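Local structure of porin (Pseudomonas aeruginosa, 3T24) at residues 60-65 with 100-105; 115-120 with 136-141. The protein forms a beta-barrel channel of the OprD family in the bacterial outer membrane and probably lets small carboxylate-bearing solutes through. All blocks are in the same frame, centred on the assembly; numbering follows the deposited sequence.

Contact 1: 60-65 with 100-105; sequences FGVDAI and AGITAK. With C8E ((hydroxyethyloxy)tri(ethyloxy)octane), chain N; SO4 (sulfate ion), chain H.
Lys105 and Asp63 meet across two antiparallel strands, on the face they share with Ile65 and Thr103, and their side chains cross at about a right angle. The lysine starts beside its own backbone N (chi1 -46°), runs over the peptide of Gly61, and bends at its third torsion (chi3 -74°), which swings the ammonium group along the sheet to the carboxylate. There Lys105 NZ forms a salt bridge with Asp63 OD1 at 2.8 Å, arriving on the syn side but 28° out of the carboxylate plane. The lysine methylenes also lie against the acid, with Lys105 CD 3.6 Å from Asp63 OD2. A sulfate ion, probably from the crystallisation liquor, takes a second bond from Lys105 NZ to its O2 at 2.8 Å, and the carbonyl of Ser51 takes a third, so the buried ammonium group is gripped by three acceptors. Tyr53 and Lys114 also bind the sulfate. The lysine stem lies directly on the backbone of Gly61, where a CB would run into Lys105 CE. The arrangement is reversed farther along, where Ile65 CG2 lies over Gly101, 3.2 Å from Gly101 N. These strands, 58-73 and 96-108, are neighbouring staves of the porin barrel, and Gly61, Asp63 and Ile65 form hydrogen-bonded pairs with Lys105, Thr103 and Gly101. Ile102 stands on the other face with Val62 and Ala64: its CG2 meets Val62 CG2 at 3.8 Å, while its CD1 reaches Ala64 CB, also at 3.8 Å. Detergent touches Ile102 as well, consistent with a lipid-facing surface, and another detergent chain passes Ala100, whose CB is 3.6 Å from C13 of C8E.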
loop_
_atom_site.group_PDB
_atom_site.type_symbol
_atom_site.label_atom_id
_atom_site.label_comp_id
_atom_site.label_asym_id
_atom_site.label_seq_id
_atom_site.Cartn_x
_atom_site.Cartn_y
_atom_site.Cartn_z
ATOM N N PHE A 60 15.021 -4.051 25.039
ATOM C CA PHE A 60 13.815 -4.823 24.771
ATOM C C PHE A 60 12.614 -3.900 24.858
ATOM O O PHE A 60 12.569 -2.989 25.694
ATOM C CB PHE A 60 13.659 -6.012 25.740
ATOM C CG PHE A 60 14.778 -7.044 25.641
ATOM C CD1 PHE A 60 14.536 -8.314 25.126
ATOM C CD2 PHE A 60 16.077 -6.741 26.064
ATOM C CE1 PHE A 60 15.570 -9.267 25.034
ATOM C CE2 PHE A 60 17.118 -7.687 25.967
ATOM C CZ PHE A 60 16.864 -8.949 25.455
ATOM N N GLY A 61 11.658 -4.124 23.965
ATOM C CA GLY A 61 10.386 -3.431 24.003
ATOM C C GLY A 61 9.300 -4.360 23.507
ATOM O O GLY A 61 9.558 -5.495 23.110
ATOM N N VAL A 62 8.071 -3.874 23.536
ATOM C CA VAL A 62 6.942 -4.668 23.097
ATOM C C VAL A 62 5.885 -3.727 22.553
ATOM O O VAL A 62 5.673 -2.642 23.099
ATOM C CB VAL A 62 6.372 -5.526 24.246
ATOM C CG1 VAL A 62 6.062 -4.656 25.461
ATOM C CG2 VAL A 62 5.137 -6.269 23.790
ATOM N N ASP A 63 5.266 -4.133 21.448
ATOM C CA ASP A 63 4.110 -3.452 20.892
ATOM C C ASP A 63 2.897 -4.357 21.006
ATOM O O ASP A 63 3.010 -5.579 20.950
ATOM C CB ASP A 63 4.330 -3.072 19.414
ATOM C CG ASP A 63 5.387 -1.986 19.235
ATOM O OD1 ASP A 63 5.772 -1.334 20.225
ATOM O OD2 ASP A 63 5.828 -1.766 18.095
ATOM N N ALA A 64 1.734 -3.746 21.166
ATOM C CA ALA A 64 0.488 -4.483 21.192
ATOM C C ALA A 64 -0.522 -3.777 20.301
ATOM O O ALA A 64 -0.555 -2.542 20.230
ATOM C CB ALA A 64 -0.059 -4.589 22.627
ATOM N N ILE A 65 -1.362 -4.567 19.646
ATOM C CA ILE A 65 -2.372 -4.019 18.758
ATOM C C ILE A 65 -3.723 -4.696 19.029
ATOM O O ILE A 65 -3.816 -5.922 19.116
ATOM C CB ILE A 65 -1.922 -4.170 17.285
ATOM C CG1 ILE A 65 -2.573 -3.115 16.404
ATOM C CG2 ILE A 65 -2.179 -5.571 16.765
ATOM C CD1 ILE A 65 -1.935 -1.779 16.531
ATOM N N ALA A 100 -5.870 -9.225 17.743
ATOM C CA ALA A 100 -4.981 -8.672 18.746
ATOM C C ALA A 100 -3.593 -9.173 18.403
ATOM O O ALA A 100 -3.408 -10.345 18.067
ATOM C CB ALA A 100 -5.395 -9.110 20.154
ATOM N N GLY A 101 -2.621 -8.277 18.451
ATOM C CA GLY A 101 -1.271 -8.627 18.055
ATOM C C GLY A 101 -0.259 -8.104 19.048
ATOM O O GLY A 101 -0.396 -6.984 19.565
ATOM N N ILE A 102 0.735 -8.935 19.332
ATOM C CA ILE A 102 1.881 -8.547 20.139
ATOM C C ILE A 102 3.145 -8.651 19.287
ATOM O O ILE A 102 3.262 -9.528 18.428
ATOM C CB ILE A 102 2.029 -9.451 21.361
ATOM C CG1 ILE A 102 0.878 -9.205 22.337
ATOM C CG2 ILE A 102 3.353 -9.175 22.077
ATOM C CD1 ILE A 102 1.187 -8.132 23.371
ATOM N N THR A 103 4.078 -7.742 19.515
ATOM C CA THR A 103 5.349 -7.775 18.824
ATOM C C THR A 103 6.456 -7.559 19.837
ATOM O O THR A 103 6.449 -6.562 20.558
ATOM C CB THR A 103 5.442 -6.654 17.779
ATOM O OG1 THR A 103 4.254 -6.638 16.985
ATOM C CG2 THR A 103 6.662 -6.846 16.878
ATOM N N ALA A 104 7.409 -8.486 19.891
ATOM C CA ALA A 104 8.607 -8.275 20.697
ATOM C C ALA A 104 9.615 -7.486 19.882
ATOM O O ALA A 104 9.797 -7.755 18.698
ATOM C CB ALA A 104 9.206 -9.598 21.148
ATOM N N LYS A 105 10.260 -6.518 20.522
ATOM C CA LYS A 105 11.248 -5.672 19.875
ATOM C C LYS A 105 12.600 -5.791 20.566
ATOM O O LYS A 105 12.690 -5.660 21.803
ATOM C CB LYS A 105 10.833 -4.196 19.939
ATOM C CG LYS A 105 9.414 -3.921 19.587
ATOM C CD LYS A 105 9.199 -2.445 19.290
ATOM C CE LYS A 105 9.218 -1.604 20.536
ATOM N NZ LYS A 105 8.426 -0.362 20.331
HETATM C C7 C8E N . -4.022 -2.375 23.347
HETATM C C8 C8E N . -3.985 -3.758 22.703
HETATM O O9 C8E N . -4.052 -4.756 23.700
HETATM C C10 C8E N . -4.505 -6.004 23.214
HETATM C C11 C8E N . -3.459 -6.996 23.708
HETATM O O12 C8E N . -3.975 -8.306 23.817
HETATM C C13 C8E N . -3.196 -9.204 23.055
HETATM C C14 C8E N . -3.746 -10.623 23.150
HETATM O O15 C8E N . -2.754 -11.491 22.645
HETATM C C16 C8E N . -2.906 -11.715 21.258
HETATM C C17 C8E N . -2.994 -13.210 20.981
HETATM O O18 C8E N . -4.112 -13.808 21.606
HETATM C C19 C8E N . -4.701 -14.802 20.791
HETATM C C20 C8E N . -4.631 -16.180 21.445
HETATM O O21 C8E N . -3.749 -16.170 22.550
HETATM S S SO4 H . 9.997 1.319 17.226
HETATM O O1 SO4 H . 9.989 2.694 16.709
HETATM O O2 SO4 H . 9.848 1.362 18.681
HETATM O O3 SO4 H . 8.876 0.570 16.660
HETATM O O4 SO4 H . 11.237 0.639 16.847
#

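Contact 2: 115-120 with 136-141; sequences IGTLTP and TFQGGA
Thr117 and Gln138 face each other from a non-hydrogen-bonded antiparallel pair, their side chains meeting at a slant. The glutamine folds back at its second torsion (chi2 -71°), bringing its amide over to the threonine hydroxyl. Gln138 NE2 donates to Thr117 OG1 at 2.9 Å, the oxygen lying 19° out of the amide plane. A water closes the ring: it accepts from Thr117 OG1 and donates to Gln138 OE1 at 2.9 Å, so both ends of the amide are engaged and its rotation is set. On the other face, Leu118 turns its CD1 down onto the bare backbone of the opposite segment, 3.3 Å from Gly139 C, and reaches on to Ala141 CB at 4.0 Å. The carbonyl O of Leu118 lies at the edge of the Phe137 ring, near its plane. Back on the face of Thr117 and Gln138, Ile115 rests CD1 on Gly140 CA at 3.7 Å. Both segments turn a corner here, at Gly116-Thr117 and at Gly139, the two glycines with positive phi angles at which a CB would press on the preceding carbonyl. These two glycines pair through a nearly straight bond from Gly116 N to Gly139 O and a second in return. Beyond, strand 150-161 flanks 136-141, its Leu157 against Leu118 and Val160 against Phe137, while strand 96-108 pairs with the start of 115-120, Ala104 with Ile115 and Ile102 with Thr117.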
loop_
_atom_site.group_PDB
_atom_site.type_symbol
_atom_site.label_atom_id
_atom_site.label_comp_id
_atom_site.label_asym_id
_atom_site.label_seq_id
_atom_site.Cartn_x
_atom_site.Cartn_y
_atom_site.Cartn_z
ATOM N N ILE A 115 9.634 -9.442 16.303
ATOM C CA ILE A 115 9.027 -10.760 16.150
ATOM C C ILE A 115 7.549 -10.717 16.546
ATOM O O ILE A 115 7.201 -10.241 17.639
ATOM C CB ILE A 115 9.732 -11.804 17.030
ATOM C CG1 ILE A 115 11.254 -11.715 16.867
ATOM C CG2 ILE A 115 9.212 -13.200 16.744
ATOM C CD1 ILE A 115 11.719 -12.036 15.483
ATOM N N GLY A 116 6.690 -11.243 15.671
ATOM C CA GLY A 116 5.259 -11.306 15.930
ATOM C C GLY A 116 4.461 -10.587 14.852
ATOM O O GLY A 116 4.586 -10.882 13.671
ATOM N N THR A 117 3.661 -9.616 15.259
ATOM C CA THR A 117 2.811 -8.889 14.331
ATOM C C THR A 117 3.619 -7.786 13.646
ATOM O O THR A 117 4.101 -6.877 14.305
ATOM C CB THR A 117 1.572 -8.327 15.066
ATOM O OG1 THR A 117 0.780 -9.423 15.550
ATOM C CG2 THR A 117 0.729 -7.462 14.145
ATOM N N LEU A 118 3.795 -7.907 12.329
ATOM C CA LEU A 118 4.609 -6.969 11.556
ATOM C C LEU A 118 3.793 -6.246 10.491
ATOM O O LEU A 118 2.810 -6.779 9.978
ATOM C CB LEU A 118 5.769 -7.705 10.867
ATOM C CG LEU A 118 6.602 -8.584 11.797
ATOM C CD1 LEU A 118 7.538 -9.434 10.999
ATOM C CD2 LEU A 118 7.353 -7.729 12.807
ATOM N N THR A 119 4.212 -5.036 10.151
ATOM C CA THR A 119 3.579 -4.316 9.048
ATOM C C THR A 119 4.686 -3.633 8.226
ATOM O O THR A 119 4.884 -2.419 8.278
ATOM C CB THR A 119 2.482 -3.342 9.566
ATOM O OG1 THR A 119 1.632 -2.963 8.485
ATOM C CG2 THR A 119 3.082 -2.109 10.161
ATOM N N PRO A 120 5.451 -4.443 7.490
ATOM C CA PRO A 120 6.611 -3.947 6.739
ATOM C C PRO A 120 6.180 -2.969 5.643
ATOM O O PRO A 120 5.034 -3.023 5.217
ATOM C CB PRO A 120 7.229 -5.225 6.156
ATOM C CG PRO A 120 6.139 -6.237 6.196
ATOM C CD PRO A 120 5.233 -5.891 7.311
ATOM N N THR A 136 -2.194 -7.194 8.323
ATOM C CA THR A 136 -0.970 -7.391 9.087
ATOM C C THR A 136 -0.387 -8.766 8.805
ATOM O O THR A 136 -1.060 -9.623 8.257
ATOM C CB THR A 136 -1.217 -7.315 10.607
ATOM O OG1 THR A 136 -1.966 -8.467 11.018
ATOM C CG2 THR A 136 -1.969 -6.026 11.001
ATOM N N PHE A 137 0.853 -8.983 9.229
ATOM C CA PHE A 137 1.542 -10.249 9.014
ATOM C C PHE A 137 2.154 -10.772 10.311
ATOM O O PHE A 137 2.401 -10.007 11.235
ATOM C CB PHE A 137 2.650 -10.070 7.971
ATOM C CG PHE A 137 2.135 -9.772 6.587
ATOM C CD1 PHE A 137 1.829 -8.480 6.219
ATOM C CD2 PHE A 137 1.937 -10.792 5.672
ATOM C CE1 PHE A 137 1.336 -8.217 4.981
ATOM C CE2 PHE A 137 1.448 -10.528 4.408
ATOM C CZ PHE A 137 1.156 -9.235 4.059
ATOM N N GLN A 138 2.405 -12.075 10.368
ATOM C CA GLN A 138 3.161 -12.653 11.471
ATOM C C GLN A 138 4.517 -13.111 10.955
ATOM O O GLN A 138 4.613 -13.729 9.898
ATOM C CB GLN A 138 2.410 -13.844 12.082
ATOM C CG GLN A 138 0.994 -13.531 12.536
ATOM C CD GLN A 138 0.963 -12.646 13.766
ATOM O OE1 GLN A 138 1.637 -12.924 14.757
ATOM N NE2 GLN A 138 0.185 -11.571 13.710
ATOM N N GLY A 139 5.573 -12.817 11.694
ATOM C CA GLY A 139 6.892 -13.251 11.285
ATOM C C GLY A 139 7.959 -12.532 12.073
ATOM O O GLY A 139 7.749 -12.167 13.214
ATOM N N GLY A 140 9.104 -12.318 11.443
ATOM C CA GLY A 140 10.222 -11.666 12.082
ATOM C C GLY A 140 10.940 -10.811 11.068
ATOM O O GLY A 140 11.091 -11.200 9.904
ATOM N N ALA A 141 11.375 -9.639 11.502
ATOM C CA ALA A 141 11.996 -8.695 10.592
ATOM C C ALA A 141 13.168 -7.986 11.260
ATOM O O ALA A 141 13.182 -7.745 12.478
ATOM C CB ALA A 141 10.970 -7.692 10.073
HETATM O O HOH W 1 1.424 -11.734 17.393
#

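In the fold
The two contacts lie in series along the chain and side by side in the barrel wall, their centres about 10 Å apart. Segment 100-105 of contact 1 pairs directly with the start of 115-120 in contact 2: Ala104 N reaches Ile115 O at 2.9 Å, and Thr103 OG1 bonds to Thr117 O at 2.7 Å. Gly101 CA packs on Thr117 OG1 at 3.3 Å. The segments follow one another across the wall in the order 60-65, 100-105, the start of 115-120, 136-141. Contact 2 lies nearer the centre of the chain, about 16 Å from it against 22 Å, and the sulfate, probably from the crystallisation liquor, is bonded to Lys105 of contact 1.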